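Oxidoreductase, NAD-binding/iron-sulfur cluster-binding protein (Nitratireductor pacificus pht-3B, PDB 6ZXU) probably removes halogen atoms reductively from organohalide substrates, using cobalamin and two 4Fe-4S clusters. Local coordinates at residues 145-149 and 175-180. Sequence-based numbering, arbitrary orientation.
Sequences VFAVQ and RCAEIA
Phe-146 (chi1 p, chi2 near 83°) drops its ring onto helix 175-180, where Ile-179 CG2 covers one face in a CH-pi contact, 3.8 Å from the ring centroid. The ring tip wedges against the helix backbone: Phe-146 CZ lies 3.5 Å from Cys-176 O, near the ring plane, and 3.6 Å from Ala-180 N. Cys-176 SG sits obliquely, 5.4 Å from the Phe-146 centroid, a sulfur-aromatic contact. Strand 145-149 is extended and runs roughly antiparallel to the helix (144°, axes 9.1 Å apart), as helix 168-190 packs on one face of the antiparallel sheet in which strands 121-126 and 232-239 flank strand 142-149. Val-148 (chi1 t) also points toward the helix, with CG2 3.9 Å from both Cys-176 SG and Ile-179 CD1; its CG1 meets Arg-175 CG, also at 3.9 Å. CA atoms of Val-148 and Cys-176 are 6.7 Å apart, while Ala-147 points away. Beyond this apolar layer, Arg-175 pairs with Glu-178 and, more strongly, with Glu-458 of helix 445-469.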
loop_
_atom_site.group_PDB
_atom_site.type_symbol
_atom_site.label_atom_id
_atom_site.label_comp_id
_atom_site.label_asym_id
_atom_site.label_seq_id
_atom_site.Cartn_x
_atom_site.Cartn_y
_atom_site.Cartn_z
ATOM N N VAL A 145 16.455 15.617 -3.096
ATOM C CA VAL A 145 17.081 14.598 -3.883
ATOM C C VAL A 145 16.825 13.276 -3.158
ATOM O O VAL A 145 16.916 13.216 -1.930
ATOM C CB VAL A 145 18.594 14.810 -4.012
ATOM C CG1 VAL A 145 19.196 13.881 -5.021
ATOM C CG2 VAL A 145 18.887 16.266 -4.414
ATOM N N PHE A 146 16.456 12.257 -3.906
ATOM C CA PHE A 146 16.212 10.938 -3.328
ATOM C C PHE A 146 16.697 9.853 -4.218
ATOM O O PHE A 146 16.775 10.013 -5.431
ATOM C CB PHE A 146 14.780 10.747 -2.949
ATOM C CG PHE A 146 13.859 10.799 -4.116
ATOM C CD1 PHE A 146 13.672 9.636 -4.892
ATOM C CD2 PHE A 146 13.150 11.931 -4.413
ATOM C CE1 PHE A 146 12.785 9.660 -5.942
ATOM C CE2 PHE A 146 12.299 11.972 -5.532
ATOM C CZ PHE A 146 12.136 10.835 -6.316
ATOM N N ALA A 147 17.081 8.729 -3.612
ATOM C CA ALA A 147 17.568 7.545 -4.327
ATOM C C ALA A 147 16.563 6.424 -4.034
ATOM O O ALA A 147 15.980 6.316 -2.944
ATOM C CB ALA A 147 18.936 7.117 -3.900
ATOM N N VAL A 148 16.356 5.610 -5.019
ATOM C CA VAL A 148 15.664 4.334 -4.815
ATOM C C VAL A 148 16.651 3.234 -5.135
ATOM O O VAL A 148 17.203 3.176 -6.237
ATOM C CB VAL A 148 14.371 4.259 -5.707
ATOM C CG1 VAL A 148 13.743 2.842 -5.704
ATOM C CG2 VAL A 148 13.385 5.276 -5.256
ATOM N N GLN A 149 16.799 2.265 -4.258
ATOM C CA GLN A 149 17.676 1.120 -4.531
ATOM C C GLN A 149 17.149 0.195 -5.617
ATOM O O GLN A 149 15.961 0.009 -5.773
ATOM C CB GLN A 149 17.915 0.306 -3.221
ATOM C CG GLN A 149 19.047 -0.690 -3.407
ATOM C CD GLN A 149 19.613 -1.336 -2.148
ATOM O OE1 GLN A 149 20.738 -1.852 -2.156
ATOM N NE2 GLN A 149 18.832 -1.380 -1.113
ATOM N N ARG A 175 9.980 4.017 -10.593
ATOM C CA ARG A 175 9.659 4.332 -9.212
ATOM C C ARG A 175 10.129 5.749 -8.871
ATOM O O ARG A 175 9.443 6.442 -8.174
ATOM C CB ARG A 175 10.288 3.261 -8.319
ATOM C CG ARG A 175 10.032 3.414 -6.850
ATOM C CD ARG A 175 8.592 3.348 -6.432
ATOM N NE ARG A 175 7.834 2.313 -7.191
ATOM C CZ ARG A 175 7.922 0.999 -6.979
ATOM N NH1 ARG A 175 8.772 0.510 -6.053
ATOM N NH2 ARG A 175 7.200 0.128 -7.742
ATOM N N CYS A 176 11.274 6.200 -9.415
ATOM C CA CYS A 176 11.767 7.575 -9.192
ATOM C C CYS A 176 10.868 8.631 -9.802
ATOM O O CYS A 176 10.541 9.618 -9.155
ATOM C CB CYS A 176 13.168 7.724 -9.690
ATOM S SG CYS A 176 14.354 6.898 -8.644
ATOM N N ALA A 177 10.358 8.373 -10.995
ATOM C CA ALA A 177 9.429 9.287 -11.620
ATOM C C ALA A 177 8.154 9.374 -10.856
ATOM O O ALA A 177 7.585 10.404 -10.677
ATOM C CB ALA A 177 9.169 8.822 -13.016
ATOM N N GLU A 178 7.664 8.222 -10.428
ATOM C CA GLU A 178 6.463 8.161 -9.623
ATOM C C GLU A 178 6.572 9.018 -8.375
ATOM O O GLU A 178 5.707 9.872 -8.099
ATOM C CB GLU A 178 6.265 6.710 -9.175
ATOM C CG GLU A 178 5.029 6.468 -8.321
ATOM C CD GLU A 178 5.290 5.438 -7.189
ATOM O OE1 GLU A 178 5.468 4.213 -7.461
ATOM O OE2 GLU A 178 5.340 5.838 -5.979
ATOM N N ILE A 179 7.605 8.791 -7.574
ATOM C CA ILE A 179 7.830 9.556 -6.347
ATOM C C ILE A 179 8.018 11.045 -6.652
ATOM O O ILE A 179 7.421 11.898 -6.022
ATOM C CB ILE A 179 9.049 9.002 -5.548
ATOM C CG1 ILE A 179 8.748 7.567 -5.141
ATOM C CG2 ILE A 179 9.362 9.915 -4.379
ATOM C CD1 ILE A 179 9.898 6.869 -4.466
ATOM N N ALA A 180 8.815 11.374 -7.666
ATOM C CA ALA A 180 9.033 12.815 -8.030
ATOM C C ALA A 180 7.766 13.534 -8.456
ATOM O O ALA A 180 7.570 14.692 -8.129
ATOM C CB ALA A 180 10.082 12.912 -9.129
#